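AvrL567-A (Melampsora lini, PDB 2OPC) acts as an avirulence protein of the flax rust fungus, probably an effector recognised by disease-resistance proteins of the host plant. Local coordinates at residues F18-T23 against V34-E39; S29-V34 against I121-K126; L45-G50 against Q86-A91; I63-G68 against E103-F108. All coordinates share one frame; numbering follows the deposited sequence.

Contact 1 of 4, residues F18-T23 against V34-E39; sequences FYRSPT and VKWDNE
Phe18 lies against the indole of Trp36 as an offset stack, the two side chains sliding past each other in opposite directions. The Phe18 ring and the five-membered ring of Trp36 have centroids 4.2 Å apart and planes 19° from parallel. The tightest approach, 3.3 Å, is between Phe18 CE2 and Trp36 CE2. With CG anti to the backbone N (chi1 -179°), Phe18 reaches across to the indole, while over its opposite face Val34 CG1 makes a CH-pi contact with the centroid at 4.2 Å. The two aromatic rings belong to facing sheets of a beta sandwich, Phe18 on strand 16-19 and Trp36 on strand 32-36, and Phe18 also touches Pro44, Val26 and Ile119 in this core. The indole rotation is fixed by a nearly straight bond from Trp36 NE1 to Tyr19 O (2.9 Å, 161°), with the acceptor in the ring plane. The same oxygen takes a weak bond from Ser21 N, which closes an inverse gamma turn centred on Arg20. From that turn Arg20 CD rests 3.8 Å from Trp36 CZ2, its chain crossing the indole at about a right angle. Farther out, one water donates to Pro22 O and accepts from Trp36 N (2.9 Å).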
loop_
_atom_site.group_PDB
_atom_site.type_symbol
_atom_site.label_atom_id
_atom_site.label_comp_id
_atom_site.label_asym_id
_atom_site.label_seq_id
_atom_site.Cartn_x
_atom_site.Cartn_y
_atom_site.Cartn_z
ATOM N N PHE A 18 6.320 -3.221 2.972
ATOM C CA PHE A 18 6.831 -2.290 1.959
ATOM C C PHE A 18 7.798 -1.362 2.692
ATOM O O PHE A 18 7.397 -0.554 3.534
ATOM C CB PHE A 18 5.643 -1.545 1.321
ATOM C CG PHE A 18 6.024 -0.548 0.237
ATOM C CD1 PHE A 18 6.952 -0.894 -0.727
ATOM C CD2 PHE A 18 5.437 0.721 0.202
ATOM C CE1 PHE A 18 7.269 -0.002 -1.743
ATOM C CE2 PHE A 18 5.779 1.643 -0.833
ATOM C CZ PHE A 18 6.708 1.233 -1.779
ATOM N N TYR A 19 9.086 -1.539 2.360
ATOM C CA TYR A 19 10.152 -0.876 3.099
ATOM C C TYR A 19 10.364 0.597 2.740
ATOM O O TYR A 19 10.184 0.979 1.601
ATOM C CB TYR A 19 11.456 -1.681 2.952
ATOM C CG TYR A 19 11.456 -2.880 3.866
ATOM C CD1 TYR A 19 11.909 -2.771 5.175
ATOM C CD2 TYR A 19 10.928 -4.098 3.451
ATOM C CE1 TYR A 19 11.880 -3.872 6.057
ATOM C CE2 TYR A 19 10.905 -5.220 4.322
ATOM C CZ TYR A 19 11.363 -5.077 5.615
ATOM O OH TYR A 19 11.350 -6.153 6.484
ATOM N N ARG A 20 10.732 1.426 3.723
ATOM C CA ARG A 20 10.998 2.854 3.530
ATOM C C ARG A 20 12.412 3.049 3.020
ATOM O O ARG A 20 13.224 3.738 3.599
ATOM C CB ARG A 20 10.790 3.588 4.823
ATOM C CG ARG A 20 9.335 3.527 5.299
ATOM C CD ARG A 20 8.734 4.858 5.036
ATOM N NE ARG A 20 9.195 5.883 5.965
ATOM C CZ ARG A 20 8.669 7.106 6.065
ATOM N NH1 ARG A 20 7.644 7.385 5.207
ATOM N NH2 ARG A 20 9.157 8.024 6.992
ATOM N N SER A 21 12.646 2.412 1.875
ATOM C CA SER A 21 13.814 2.698 1.018
ATOM C C SER A 21 13.220 3.275 -0.258
ATOM O O SER A 21 12.272 2.711 -0.781
ATOM C CB SER A 21 14.483 1.379 0.669
ATOM O OG SER A 21 15.347 1.531 -0.441
ATOM N N PRO A 22 13.754 4.387 -0.760
ATOM C CA PRO A 22 13.075 5.072 -1.860
ATOM C C PRO A 22 12.911 4.246 -3.116
ATOM O O PRO A 22 12.005 4.537 -3.893
ATOM C CB PRO A 22 13.952 6.298 -2.118
ATOM C CG PRO A 22 14.507 6.612 -0.749
ATOM C CD PRO A 22 14.853 5.213 -0.215
ATOM N N THR A 23 13.740 3.228 -3.294
ATOM C CA THR A 23 13.709 2.418 -4.518
ATOM C C THR A 23 12.910 1.129 -4.328
ATOM O O THR A 23 12.841 0.286 -5.234
ATOM C CB THR A 23 15.163 2.080 -4.957
ATOM O OG1 THR A 23 15.859 1.420 -3.896
ATOM C CG2 THR A 23 15.938 3.356 -5.350
ATOM N N VAL A 34 3.506 -1.583 -6.552
ATOM C CA VAL A 34 3.588 -0.441 -5.641
ATOM C C VAL A 34 4.983 0.154 -5.667
ATOM O O VAL A 34 5.958 -0.610 -5.647
ATOM C CB VAL A 34 3.247 -0.854 -4.176
ATOM C CG1 VAL A 34 3.030 0.375 -3.283
ATOM C CG2 VAL A 34 2.018 -1.744 -4.133
ATOM N N LYS A 35 5.088 1.483 -5.677
ATOM C CA LYS A 35 6.398 2.141 -5.517
ATOM C C LYS A 35 6.172 3.376 -4.648
ATOM O O LYS A 35 5.029 3.704 -4.324
ATOM C CB LYS A 35 7.008 2.551 -6.884
ATOM C CG LYS A 35 6.257 3.705 -7.554
ATOM C CD LYS A 35 6.984 4.166 -8.803
ATOM C CE LYS A 35 6.261 5.371 -9.408
ATOM N NZ LYS A 35 7.046 5.923 -10.576
ATOM N N TRP A 36 7.250 4.067 -4.284
ATOM C CA TRP A 36 7.098 5.313 -3.559
ATOM C C TRP A 36 6.920 6.487 -4.487
ATOM O O TRP A 36 7.442 6.509 -5.599
ATOM C CB TRP A 36 8.322 5.566 -2.651
ATOM C CG TRP A 36 8.391 4.658 -1.477
ATOM C CD1 TRP A 36 9.307 3.657 -1.234
ATOM C CD2 TRP A 36 7.540 4.712 -0.342
ATOM N NE1 TRP A 36 9.048 3.044 -0.035
ATOM C CE2 TRP A 36 7.973 3.688 0.547
ATOM C CE3 TRP A 36 6.437 5.519 0.011
ATOM C CZ2 TRP A 36 7.356 3.473 1.787
ATOM C CZ3 TRP A 36 5.813 5.293 1.235
ATOM C CH2 TRP A 36 6.271 4.265 2.106
ATOM N N ASP A 37 6.259 7.532 -3.977
ATOM C CA ASP A 37 6.022 8.720 -4.782
ATOM C C ASP A 37 7.285 9.435 -5.147
ATOM O O ASP A 37 7.435 9.891 -6.299
ATOM C CB ASP A 37 4.978 9.640 -4.107
ATOM C CG ASP A 37 5.373 10.086 -2.681
ATOM O OD1 ASP A 37 6.178 9.446 -1.983
ATOM O OD2 ASP A 37 4.849 11.137 -2.249
ATOM N N ASN A 38 8.190 9.530 -4.184
ATOM C CA ASN A 38 9.494 10.188 -4.353
ATOM C C ASN A 38 10.391 9.872 -3.152
ATOM O O ASN A 38 10.046 9.040 -2.287
ATOM C CB ASN A 38 9.325 11.708 -4.554
ATOM C CG ASN A 38 8.553 12.340 -3.436
ATOM O OD1 ASN A 38 8.830 12.119 -2.262
ATOM N ND2 ASN A 38 7.521 13.113 -3.800
ATOM N N GLU A 39 11.569 10.475 -3.099
ATOM C CA GLU A 39 12.536 10.122 -2.077
ATOM C C GLU A 39 12.085 10.430 -0.660
ATOM O O GLU A 39 12.557 9.873 0.278
ATOM C CB GLU A 39 13.925 10.723 -2.355
ATOM C CG GLU A 39 14.069 12.152 -1.978
ATOM C CD GLU A 39 15.449 12.515 -1.408
ATOM O OE1 GLU A 39 16.407 11.938 -1.913
ATOM O OE2 GLU A 39 15.537 13.350 -0.484
HETATM O O HOH W 1 9.928 3.099 -4.995
#

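Contact 2 of 4, residues S29-V34 against I121-K126; sequences SGLVKV and IKLVPK
Two facing sheets of a beta sandwich meet here through leucine, valine and isoleucine side chains: Leu31, Val32 and Val34 on one side, Leu123 and Ile121 on the other. The first group belongs to the hairpin of strands 25-28 and 32-36, where a classic beta bulge sets the successive residues Leu31 and Val32 opposite the single residue Leu28; the second lies on strand 118-125. No direct hydrogen bond joins the segments, as expected from a CA separation of 7.1 Å between Ser29 and Leu123 that widens toward Val34. Leu123 carries most of the contact, through CD1. This atom comes within 3.7 Å of Val32 CG2, the two side chains crossing obliquely, and Leu123 CD1 also lies 4.2 Å from Leu31 CB. Leu28 and Val80 close in around the same leucine. At the other end Val34 and Ile121 reach toward each other tip to tip: CG1 of Ile121, set between the backbone N and the carbonyl carbon (chi1 52°), carries CD1 of Ile121 out to within 4.1 Å of Val34 CG1. The neighbouring strand 58-63 carries the cobalt ligands Cys60 and His62, and Lys122 pairs through its backbone with His62; the metal is about 9 Å from the Leu123 side chain. At the hairpin turn, a water bridges the turn and strand 118-125, lying 2.8 Å from Ser29 OG and accepting from Leu123 N at 2.9 Å.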
loop_
_atom_site.group_PDB
_atom_site.type_symbol
_atom_site.label_atom_id
_atom_site.label_comp_id
_atom_site.label_asym_id
_atom_site.label_seq_id
_atom_site.Cartn_x
_atom_site.Cartn_y
_atom_site.Cartn_z
ATOM N N SER A 29 -0.991 -9.158 -4.063
ATOM C CA SER A 29 -1.943 -10.167 -4.584
ATOM C C SER A 29 -1.745 -10.495 -6.064
ATOM O O SER A 29 -2.655 -11.008 -6.697
ATOM C CB SER A 29 -3.377 -9.738 -4.294
ATOM O OG SER A 29 -3.599 -9.624 -2.896
ATOM N N GLY A 30 -0.573 -10.213 -6.612
ATOM C CA GLY A 30 -0.375 -10.386 -8.047
ATOM C C GLY A 30 -1.161 -9.436 -8.933
ATOM O O GLY A 30 -1.241 -9.617 -10.180
ATOM N N LEU A 31 -1.721 -8.398 -8.323
ATOM C CA LEU A 31 -2.635 -7.531 -9.048
ATOM C C LEU A 31 -2.125 -6.119 -9.236
ATOM O O LEU A 31 -2.440 -5.480 -10.259
ATOM C CB LEU A 31 -3.979 -7.421 -8.324
ATOM C CG LEU A 31 -4.752 -8.743 -8.157
ATOM C CD1 LEU A 31 -6.069 -8.525 -7.400
ATOM C CD2 LEU A 31 -5.044 -9.422 -9.491
ATOM N N VAL A 32 -1.441 -5.601 -8.221
ATOM C CA VAL A 32 -1.072 -4.202 -8.220
ATOM C C VAL A 32 0.368 -4.072 -7.782
ATOM O O VAL A 32 0.740 -4.610 -6.731
ATOM C CB VAL A 32 -2.004 -3.438 -7.236
ATOM C CG1 VAL A 32 -1.629 -1.969 -7.107
ATOM C CG2 VAL A 32 -3.455 -3.527 -7.691
ATOM N N LYS A 33 1.178 -3.397 -8.586
ATOM C CA LYS A 33 2.544 -3.075 -8.140
ATOM C C LYS A 33 2.513 -1.741 -7.444
ATOM O O LYS A 33 1.610 -0.885 -7.642
ATOM C CB LYS A 33 3.606 -3.090 -9.237
ATOM C CG LYS A 33 3.309 -2.262 -10.370
ATOM C CD LYS A 33 4.431 -2.429 -11.445
ATOM C CE LYS A 33 4.168 -1.533 -12.609
ATOM N NZ LYS A 33 5.346 -1.381 -13.480
ATOM N N VAL A 34 3.506 -1.583 -6.552
ATOM C CA VAL A 34 3.588 -0.441 -5.641
ATOM C C VAL A 34 4.983 0.154 -5.667
ATOM O O VAL A 34 5.958 -0.610 -5.647
ATOM C CB VAL A 34 3.247 -0.854 -4.176
ATOM C CG1 VAL A 34 3.030 0.375 -3.283
ATOM C CG2 VAL A 34 2.018 -1.744 -4.133
ATOM N N ILE A 121 0.905 -3.378 4.022
ATOM C CA ILE A 121 -0.245 -3.056 3.130
ATOM C C ILE A 121 -0.740 -4.316 2.449
ATOM O O ILE A 121 -0.024 -5.300 2.280
ATOM C CB ILE A 121 0.092 -1.959 2.084
ATOM C CG1 ILE A 121 1.370 -2.327 1.316
ATOM C CG2 ILE A 121 0.199 -0.612 2.805
ATOM C CD1 ILE A 121 1.749 -1.304 0.179
ATOM N N LYS A 122 -2.032 -4.283 2.090
ATOM C CA LYS A 122 -2.617 -5.397 1.335
ATOM C C LYS A 122 -3.893 -4.895 0.650
ATOM O O LYS A 122 -4.413 -3.829 0.968
ATOM C CB LYS A 122 -2.956 -6.570 2.271
ATOM C CG LYS A 122 -4.048 -6.232 3.291
ATOM C CD LYS A 122 -4.267 -7.421 4.255
ATOM C CE LYS A 122 -5.299 -7.066 5.287
ATOM N NZ LYS A 122 -5.639 -8.295 6.072
ATOM N N LEU A 123 -4.384 -5.703 -0.279
ATOM C CA LEU A 123 -5.668 -5.418 -0.918
ATOM C C LEU A 123 -6.739 -6.329 -0.398
ATOM O O LEU A 123 -6.501 -7.508 -0.151
ATOM C CB LEU A 123 -5.587 -5.734 -2.423
ATOM C CG LEU A 123 -4.555 -4.939 -3.212
ATOM C CD1 LEU A 123 -4.577 -5.389 -4.691
ATOM C CD2 LEU A 123 -4.810 -3.410 -3.051
ATOM N N VAL A 124 -7.931 -5.756 -0.325
ATOM C CA VAL A 124 -9.146 -6.573 -0.161
ATOM C C VAL A 124 -10.144 -6.087 -1.220
ATOM O O VAL A 124 -10.114 -4.942 -1.638
ATOM C CB VAL A 124 -9.806 -6.503 1.263
ATOM C CG1 VAL A 124 -8.820 -6.945 2.350
ATOM C CG2 VAL A 124 -10.368 -5.133 1.602
ATOM N N PRO A 125 -11.053 -6.948 -1.673
ATOM C CA PRO A 125 -12.057 -6.459 -2.621
ATOM C C PRO A 125 -12.884 -5.288 -2.056
ATOM O O PRO A 125 -13.230 -5.250 -0.856
ATOM C CB PRO A 125 -12.934 -7.700 -2.879
ATOM C CG PRO A 125 -11.971 -8.845 -2.617
ATOM C CD PRO A 125 -11.176 -8.388 -1.410
ATOM N N LYS A 126 -13.193 -4.320 -2.928
ATOM C CA LYS A 126 -14.027 -3.230 -2.474
ATOM C C LYS A 126 -15.462 -3.709 -2.528
ATOM O O LYS A 126 -16.053 -3.898 -3.572
ATOM C CB LYS A 126 -13.748 -1.978 -3.302
ATOM C CG LYS A 126 -14.590 -0.742 -2.955
ATOM C CD LYS A 126 -14.217 -0.121 -1.644
ATOM C CE LYS A 126 -15.126 1.118 -1.429
ATOM N NZ LYS A 126 -15.097 1.595 -0.015
HETATM O O HOH W 2 -2.640 -7.844 -0.990
#

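Contact 3 of 4, residues L45-G50 against Q86-A91; sequences LFKWIG and QHWAQA
Phe46 and Ala89 form an antiparallel hydrogen-bonded pair, a single beta bridge with two backbone bonds. Phe46 N donates to Ala89 O at 2.8 Å, and Ala89 N returns the bond to Phe46 O at 2.9 Å. Both acceptors also receive CA-H...O contacts, from CA of Leu45 and CA of Trp88 respectively, so each carbonyl is approached by two donors. Beside the bridge Lys47 runs along the Trp88 indole. Its CG is anti to the backbone N (chi1 -159°) and the chain is extended, which sets Lys47 CD 3.9 Å from the centroid of the five-membered ring of Trp88 and 2° off the ring normal, a CH-pi contact. The tip goes on toward the backbone of Gln86, though Lys47 NZ stays 3.6 Å from Gln86 O. Lys35 lies over the opposite face of Trp88 in a cation-pi contact, leaving the indole between two lysine chains. Leu45 and Gln90 lie side by side, with Leu45 CD2 3.6 Å from Gln90 CG, and Phe46 CE2 meets Ala91 CB at 3.9 Å. Strand 44-48 is outermost in its three-stranded sheet: one edge pairs with strand 32-36, and the other takes up this loop between strands 75-81 and 118-125.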
loop_
_atom_site.group_PDB
_atom_site.type_symbol
_atom_site.label_atom_id
_atom_site.label_comp_id
_atom_site.label_asym_id
_atom_site.label_seq_id
_atom_site.Cartn_x
_atom_site.Cartn_y
_atom_site.Cartn_z
ATOM N N LEU A 45 2.423 4.716 -4.498
ATOM C CA LEU A 45 1.731 4.824 -5.785
ATOM C C LEU A 45 1.525 3.419 -6.331
ATOM O O LEU A 45 2.316 2.532 -6.033
ATOM C CB LEU A 45 2.526 5.645 -6.821
ATOM C CG LEU A 45 2.828 7.089 -6.375
ATOM C CD1 LEU A 45 3.628 7.794 -7.436
ATOM C CD2 LEU A 45 1.574 7.933 -6.054
ATOM N N PHE A 46 0.466 3.241 -7.144
ATOM C CA PHE A 46 -0.032 1.916 -7.536
ATOM C C PHE A 46 -0.210 1.856 -9.036
ATOM O O PHE A 46 -0.535 2.826 -9.685
ATOM C CB PHE A 46 -1.373 1.686 -6.864
ATOM C CG PHE A 46 -1.293 1.740 -5.391
ATOM C CD1 PHE A 46 -0.936 0.595 -4.640
ATOM C CD2 PHE A 46 -1.628 2.914 -4.712
ATOM C CE1 PHE A 46 -0.875 0.650 -3.256
ATOM C CE2 PHE A 46 -1.537 2.995 -3.303
ATOM C CZ PHE A 46 -1.191 1.845 -2.566
ATOM N N LYS A 47 0.018 0.668 -9.587
ATOM C CA LYS A 47 -0.270 0.404 -10.992
ATOM C C LYS A 47 -0.775 -1.022 -11.192
ATOM O O LYS A 47 -0.158 -1.981 -10.730
ATOM C CB LYS A 47 0.976 0.645 -11.848
ATOM C CG LYS A 47 0.680 0.883 -13.320
ATOM C CD LYS A 47 1.810 1.644 -13.993
ATOM C CE LYS A 47 1.856 1.357 -15.486
ATOM N NZ LYS A 47 2.947 2.112 -16.163
ATOM N N TRP A 48 -1.902 -1.151 -11.883
ATOM C CA TRP A 48 -2.524 -2.449 -12.111
ATOM C C TRP A 48 -1.728 -3.265 -13.116
ATOM O O TRP A 48 -1.456 -2.779 -14.222
ATOM C CB TRP A 48 -3.930 -2.225 -12.668
ATOM C CG TRP A 48 -4.675 -3.499 -12.925
ATOM C CD1 TRP A 48 -4.775 -4.163 -14.129
ATOM C CD2 TRP A 48 -5.435 -4.269 -11.973
ATOM N NE1 TRP A 48 -5.547 -5.279 -13.970
ATOM C CE2 TRP A 48 -5.957 -5.376 -12.661
ATOM C CE3 TRP A 48 -5.747 -4.118 -10.607
ATOM C CZ2 TRP A 48 -6.759 -6.322 -12.050
ATOM C CZ3 TRP A 48 -6.542 -5.047 -9.996
ATOM C CH2 TRP A 48 -7.043 -6.159 -10.708
ATOM N N ILE A 49 -1.406 -4.503 -12.719
ATOM C CA ILE A 49 -0.638 -5.467 -13.579
ATOM C C ILE A 49 -1.293 -6.837 -13.511
ATOM O O ILE A 49 -0.619 -7.868 -13.743
ATOM C CB ILE A 49 0.820 -5.619 -13.183
ATOM C CG1 ILE A 49 0.936 -5.945 -11.702
ATOM C CG2 ILE A 49 1.567 -4.373 -13.597
ATOM C CD1 ILE A 49 2.176 -6.688 -11.321
ATOM N N GLY A 50 -2.596 -6.829 -13.217
ATOM C CA GLY A 50 -3.388 -8.064 -12.975
ATOM C C GLY A 50 -4.202 -8.560 -14.137
ATOM O O GLY A 50 -5.171 -9.320 -13.948
ATOM N N GLN A 86 -2.217 2.208 -16.984
ATOM C CA GLN A 86 -1.339 2.961 -17.884
ATOM C C GLN A 86 -0.434 3.949 -17.170
ATOM O O GLN A 86 0.605 4.350 -17.718
ATOM C CB GLN A 86 -2.170 3.727 -18.923
ATOM C CG GLN A 86 -2.947 2.795 -19.855
ATOM C CD GLN A 86 -2.081 2.107 -20.936
ATOM O OE1 GLN A 86 -0.854 2.298 -21.026
ATOM N NE2 GLN A 86 -2.746 1.326 -21.791
ATOM N N HIS A 87 -0.837 4.366 -15.969
ATOM C CA HIS A 87 -0.111 5.414 -15.260
ATOM C C HIS A 87 -0.128 5.065 -13.794
ATOM O O HIS A 87 -1.121 4.552 -13.297
ATOM C CB HIS A 87 -0.788 6.785 -15.442
ATOM C CG HIS A 87 -0.713 7.267 -16.850
ATOM N ND1 HIS A 87 0.473 7.664 -17.428
ATOM C CD2 HIS A 87 -1.647 7.322 -17.828
ATOM C CE1 HIS A 87 0.248 7.980 -18.698
ATOM N NE2 HIS A 87 -1.030 7.764 -18.969
ATOM N N TRP A 88 0.973 5.318 -13.101
ATOM C CA TRP A 88 0.982 5.132 -11.650
ATOM C C TRP A 88 0.005 6.119 -10.998
ATOM O O TRP A 88 -0.101 7.269 -11.427
ATOM C CB TRP A 88 2.377 5.422 -11.116
ATOM C CG TRP A 88 3.389 4.444 -11.509
ATOM C CD1 TRP A 88 4.254 4.497 -12.585
ATOM C CD2 TRP A 88 3.713 3.259 -10.778
ATOM N NE1 TRP A 88 5.085 3.396 -12.551
ATOM C CE2 TRP A 88 4.769 2.611 -11.463
ATOM C CE3 TRP A 88 3.223 2.675 -9.609
ATOM C CZ2 TRP A 88 5.354 1.408 -10.969
ATOM C CZ3 TRP A 88 3.758 1.482 -9.169
ATOM C CH2 TRP A 88 4.815 0.880 -9.822
ATOM N N ALA A 89 -0.712 5.661 -9.983
ATOM C CA ALA A 89 -1.756 6.479 -9.369
ATOM C C ALA A 89 -1.700 6.430 -7.856
ATOM O O ALA A 89 -1.352 5.401 -7.281
ATOM C CB ALA A 89 -3.154 5.980 -9.826
ATOM N N GLN A 90 -2.131 7.506 -7.193
ATOM C CA GLN A 90 -2.350 7.452 -5.768
ATOM C C GLN A 90 -3.643 6.673 -5.521
ATOM O O GLN A 90 -4.532 6.608 -6.390
ATOM C CB GLN A 90 -2.587 8.870 -5.236
ATOM C CG GLN A 90 -1.455 9.800 -5.429
ATOM C CD GLN A 90 -1.821 11.217 -5.077
ATOM O OE1 GLN A 90 -2.470 11.449 -4.054
ATOM N NE2 GLN A 90 -1.409 12.166 -5.919
ATOM N N ALA A 91 -3.764 6.090 -4.354
ATOM C CA ALA A 91 -5.041 5.502 -3.984
ATOM C C ALA A 91 -6.117 6.605 -3.966
ATOM O O ALA A 91 -5.856 7.727 -3.581
ATOM C CB ALA A 91 -4.936 4.761 -2.625
#

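Contact 4 of 4, residues I63-G68 against E103-F108; sequences IAHSSG and EGFHLF
His65 runs alongside Phe105 and His106, pointing the same way as both. Starting from its root, His65 CB lies 3.6 Å from Phe105 O. Beyond it CG and ND1 lie beside Phe105 CD2. His65 CD2 turns to His106 CD2 at 3.8 Å, while at the tip His65 CE1 meets Phe105 CD2 at 3.6 Å and NE2 lies near both Phe105 CE2 and His106 NE2. Phe105 CD2 sits over the centre of the imidazole face, but the ring planes are 48° apart, an oblique pairing. The His106 ring is clasped from two sides, by Phe105 CE2 over one face and Ile63 CD1 over the opposite one. Its rotation is further set by Glu103 N, which donates to His106 ND1 at 3.0 Å in a nearly straight bond (170°). Next along the chain, Ser66 N donates to Phe105 O (2.8 Å). Set between the backbone N and the carbonyl carbon (chi1 59°), Ser66 OG donates to Leu107 O (2.7 Å); both donors lie above the carbonyl planes. Ser66 CB lies over the Phe108 ring face, 3.6 Å from its centroid and almost on the normal. Phe108 in turn meets Tyr118, and a water donates to both Ala64 O and His106 O. His65, Phe105 and His106 make an aromatic cluster that joins the loop leaving strand 58-63 to the 3-10 turn 104-106, in the long connection leading to strand 118-125.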
loop_
_atom_site.group_PDB
_atom_site.type_symbol
_atom_site.label_atom_id
_atom_site.label_comp_id
_atom_site.label_asym_id
_atom_site.label_seq_id
_atom_site.Cartn_x
_atom_site.Cartn_y
_atom_site.Cartn_z
ATOM N N ILE A 63 -4.007 -0.840 5.406
ATOM C CA ILE A 63 -2.704 -0.545 6.014
ATOM C C ILE A 63 -2.812 -0.786 7.523
ATOM O O ILE A 63 -3.810 -0.415 8.144
ATOM C CB ILE A 63 -2.267 0.917 5.712
ATOM C CG1 ILE A 63 -0.856 1.196 6.247
ATOM C CG2 ILE A 63 -3.265 1.939 6.233
ATOM C CD1 ILE A 63 -0.185 2.365 5.559
ATOM N N ALA A 64 -1.784 -1.423 8.083
ATOM C CA ALA A 64 -1.755 -1.685 9.532
ATOM C C ALA A 64 -1.251 -0.458 10.276
ATOM O O ALA A 64 -0.509 0.365 9.726
ATOM C CB ALA A 64 -0.865 -2.841 9.824
ATOM N N HIS A 65 -1.638 -0.362 11.543
ATOM C CA HIS A 65 -1.076 0.597 12.475
ATOM C C HIS A 65 -0.123 -0.118 13.441
ATOM O O HIS A 65 -0.405 -1.243 13.882
ATOM C CB HIS A 65 -2.199 1.301 13.262
ATOM C CG HIS A 65 -2.915 2.351 12.462
ATOM N ND1 HIS A 65 -3.644 3.367 13.041
ATOM C CD2 HIS A 65 -2.974 2.555 11.121
ATOM C CE1 HIS A 65 -4.145 4.134 12.082
ATOM N NE2 HIS A 65 -3.739 3.672 10.916
ATOM N N SER A 66 0.993 0.555 13.766
ATOM C CA SER A 66 1.998 -0.004 14.682
ATOM C C SER A 66 1.848 0.551 16.081
ATOM O O SER A 66 2.446 0.025 17.009
ATOM C CB SER A 66 3.413 0.285 14.187
ATOM O OG SER A 66 3.560 1.677 14.095
ATOM N N SER A 67 1.101 1.644 16.242
ATOM C CA SER A 67 0.882 2.230 17.575
ATOM C C SER A 67 -0.516 2.835 17.594
ATOM O O SER A 67 -1.139 2.998 16.518
ATOM C CB SER A 67 1.945 3.291 17.922
ATOM O OG SER A 67 1.908 4.363 16.988
ATOM N N GLY A 68 -0.994 3.141 18.805
ATOM C CA GLY A 68 -2.305 3.726 19.001
ATOM C C GLY A 68 -3.376 2.676 19.208
ATOM O O GLY A 68 -3.060 1.489 19.393
ATOM N N GLU A 103 2.513 8.166 8.199
ATOM C CA GLU A 103 2.786 8.753 9.494
ATOM C C GLU A 103 3.505 7.761 10.392
ATOM O O GLU A 103 3.629 6.555 10.078
ATOM C CB GLU A 103 1.443 9.077 10.172
ATOM C CG GLU A 103 0.505 9.970 9.393
ATOM C CD GLU A 103 0.734 11.430 9.704
ATOM O OE1 GLU A 103 -0.113 12.266 9.317
ATOM O OE2 GLU A 103 1.749 11.755 10.360
ATOM N N GLY A 104 3.981 8.228 11.547
ATOM C CA GLY A 104 4.703 7.339 12.418
ATOM C C GLY A 104 3.931 6.111 12.833
ATOM O O GLY A 104 4.527 5.048 13.018
ATOM N N PHE A 105 2.613 6.248 12.985
ATOM C CA PHE A 105 1.820 5.128 13.484
ATOM C C PHE A 105 1.554 4.081 12.383
ATOM O O PHE A 105 0.891 3.086 12.654
ATOM C CB PHE A 105 0.499 5.600 14.116
ATOM C CG PHE A 105 -0.329 6.496 13.228
ATOM C CD1 PHE A 105 -0.328 7.876 13.443
ATOM C CD2 PHE A 105 -1.086 5.977 12.170
ATOM C CE1 PHE A 105 -1.098 8.727 12.633
ATOM C CE2 PHE A 105 -1.867 6.812 11.360
ATOM C CZ PHE A 105 -1.885 8.183 11.595
ATOM N N HIS A 106 2.107 4.287 11.184
ATOM C CA HIS A 106 2.091 3.246 10.152
ATOM C C HIS A 106 3.412 2.488 10.108
ATOM O O HIS A 106 3.508 1.480 9.412
ATOM C CB HIS A 106 1.967 3.868 8.766
ATOM C CG HIS A 106 0.687 4.585 8.536
ATOM N ND1 HIS A 106 0.619 5.864 8.031
ATOM C CD2 HIS A 106 -0.591 4.173 8.701
ATOM C CE1 HIS A 106 -0.652 6.217 7.911
ATOM N NE2 HIS A 106 -1.408 5.207 8.314
ATOM N N LEU A 107 4.434 2.981 10.821
ATOM C CA LEU A 107 5.790 2.475 10.629
ATOM C C LEU A 107 6.165 1.414 11.638
ATOM O O LEU A 107 5.968 1.597 12.847
ATOM C CB LEU A 107 6.814 3.624 10.737
ATOM C CG LEU A 107 6.643 4.695 9.656
ATOM C CD1 LEU A 107 7.500 5.910 9.997
ATOM C CD2 LEU A 107 7.012 4.129 8.263
ATOM N N PHE A 108 6.685 0.307 11.099
ATOM C CA PHE A 108 7.181 -0.825 11.915
ATOM C C PHE A 108 8.687 -0.832 11.790
ATOM O O PHE A 108 9.233 -0.593 10.710
ATOM C CB PHE A 108 6.616 -2.135 11.369
ATOM C CG PHE A 108 5.141 -2.296 11.609
ATOM C CD1 PHE A 108 4.669 -2.987 12.739
ATOM C CD2 PHE A 108 4.214 -1.727 10.718
ATOM C CE1 PHE A 108 3.308 -3.093 13.002
ATOM C CE2 PHE A 108 2.840 -1.833 10.959
ATOM C CZ PHE A 108 2.377 -2.536 12.089
HETATM O O HOH W 3 1.683 -0.068 8.112
#

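From the N terminus, contact 1 closes the first and shortest loop, bringing strand 16-19 against strand 32-36 across the sandwich. Contact 2 opens inside that loop and closes near the C terminus, so the two cross; they share Val34, and Phe18 touches Ile121. Contacts 3 and 4 are both nested within the loop of contact 2 and follow contact 1 in series, yet they cross each other. Contact 3 adds a single bridge from a loop to strand 44-48, the outermost strand next to strand 32-36, whereas contact 4 ties loops near the four-stranded sheet. Contacts 3 and 4 lie on opposite sides of the chain's centre, their nearest atoms about 8 Å apart.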